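Local coordinates for ABC transporter substrate binding protein (Ribose) (Agrobacterium vitis, PDB 5DKV), which binds alpha-D-tagatopyranose and probably serves as the sugar-binding component of an ABC transporter, at residues P170-S173 / T174-Q177. Numbering follows the deposited sequence.
Sequences PGVS and TTDQ. With T6T (alpha-D-tagatopyranose), chain E.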
loop_
_atom_site.group_PDB
_atom_site.type_symbol
_atom_site.label_atom_id
_atom_site.label_comp_id
_atom_site.label_asym_id
_atom_site.label_seq_id
_atom_site.Cartn_x
_atom_site.Cartn_y
_atom_site.Cartn_z
ATOM N N PRO A 170 -10.478 6.223 -7.796
ATOM C CA PRO A 170 -10.238 5.360 -8.965
ATOM C C PRO A 170 -8.872 5.611 -9.590
ATOM O O PRO A 170 -8.424 6.757 -9.653
ATOM C CB PRO A 170 -11.337 5.760 -9.949
ATOM C CG PRO A 170 -12.401 6.408 -9.118
ATOM C CD PRO A 170 -11.689 7.042 -7.943
ATOM N N GLY A 171 -8.224 4.545 -10.054
ATOM C CA GLY A 171 -6.972 4.684 -10.768
ATOM C C GLY A 171 -5.697 4.471 -9.976
ATOM O O GLY A 171 -4.615 4.374 -10.564
ATOM N N VAL A 172 -5.794 4.404 -8.652
ATOM C CA VAL A 172 -4.631 4.096 -7.841
ATOM C C VAL A 172 -4.383 2.603 -8.001
ATOM O O VAL A 172 -5.265 1.826 -7.727
ATOM C CB VAL A 172 -4.841 4.436 -6.355
ATOM C CG1 VAL A 172 -3.612 4.020 -5.535
ATOM C CG2 VAL A 172 -5.160 5.927 -6.193
ATOM N N SER A 173 -3.201 2.205 -8.468
ATOM C CA SER A 173 -3.038 0.841 -8.964
ATOM C C SER A 173 -3.287 -0.209 -7.870
ATOM O O SER A 173 -3.942 -1.212 -8.097
ATOM C CB SER A 173 -1.646 0.654 -9.572
ATOM O OG SER A 173 -0.612 0.579 -8.597
ATOM N N THR A 174 -2.769 0.052 -6.698
ATOM C CA THR A 174 -2.843 -0.901 -5.589
ATOM C C THR A 174 -4.277 -1.061 -5.077
ATOM O O THR A 174 -4.777 -2.173 -4.928
ATOM C CB THR A 174 -1.982 -0.444 -4.435
ATOM O OG1 THR A 174 -2.277 0.931 -4.194
ATOM C CG2 THR A 174 -0.486 -0.616 -4.764
ATOM N N THR A 175 -4.915 0.060 -4.764
ATOM C CA THR A 175 -6.253 0.010 -4.205
ATOM C C THR A 175 -7.314 -0.348 -5.256
ATOM O O THR A 175 -8.343 -0.919 -4.909
ATOM C CB THR A 175 -6.597 1.327 -3.522
ATOM O OG1 THR A 175 -6.463 2.392 -4.462
ATOM C CG2 THR A 175 -5.674 1.572 -2.312
ATOM N N ASP A 176 -7.054 -0.060 -6.532
ATOM C CA ASP A 176 -7.891 -0.591 -7.614
ATOM C C ASP A 176 -7.858 -2.123 -7.583
ATOM O O ASP A 176 -8.888 -2.785 -7.694
ATOM C CB ASP A 176 -7.401 -0.102 -8.989
ATOM C CG ASP A 176 -7.930 1.269 -9.369
ATOM O OD1 ASP A 176 -8.718 1.871 -8.603
ATOM O OD2 ASP A 176 -7.542 1.740 -10.465
ATOM N N GLN A 177 -6.662 -2.690 -7.411
ATOM C CA GLN A 177 -6.505 -4.137 -7.418
ATOM C C GLN A 177 -7.183 -4.742 -6.182
ATOM O O GLN A 177 -7.802 -5.800 -6.272
ATOM C CB GLN A 177 -5.029 -4.528 -7.473
ATOM C CG GLN A 177 -4.454 -4.415 -8.871
ATOM C CD GLN A 177 -2.985 -4.761 -8.914
ATOM O OE1 GLN A 177 -2.235 -4.362 -8.035
ATOM N NE2 GLN A 177 -2.582 -5.561 -9.905
HETATM O O3 T6T E . -1.937 1.035 1.428
HETATM C C3 T6T E . -0.692 1.714 1.322
HETATM C C4 T6T E . -0.185 1.570 -0.047
HETATM O O4 T6T E . 0.045 0.140 -0.330
HETATM C C5 T6T E . -1.123 2.152 -1.010
HETATM O O5 T6T E . -0.593 2.131 -2.346
HETATM C C6 T6T E . -1.386 3.622 -0.727
HETATM O O6 T6T E . -1.848 3.770 0.648
HETATM C C2 T6T E . -0.904 3.214 1.600
HETATM O O2 T6T E . 0.352 3.842 1.508
HETATM C C1 T6T E . -1.549 3.521 2.893
HETATM O O1 T6T E . -0.804 3.062 3.976
HETATM O O HOH W 1 -0.605 -2.157 -7.799
#
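V172 and D176 meet at the N-terminus of helix 173-186, where the type I periplasmic binding protein fold turns from strand 161-167 into the helix and brings its first turn to the ligand. V172 occupies the N-cap position, and its carbonyl O accepts the opening helical bond from D176 N at 2.9 Å, with the donor nearly in line with C=O (167°). The D176 side chain then folds back over the loop. Its CB lies 3.1 Å from V172 O; CG, set beside its own backbone N by a chi1 of -84°, points the carboxylate at the loop; OD1 and OD2 share the G171 N-H in two weak hydrogen bonds, the one to OD2 bent to 123°. A carboxylate so close to the helix start is probably stabilised by the helix dipole. On the buried V172, CB rests 3.2 Å from T175 OG1, while CG1 packs against T175 OG1 and T174 OG1. The next bond along the helix joins Q177 N to S173 O, and a water links S173 OG to Q177 OE1, to which it donates. Toward the pocket, where D116 and R178 also bind the sugar, T174 OG1 donates a hydrogen bond to O5 of alpha-D-tagatopyranose at 2.8 Å.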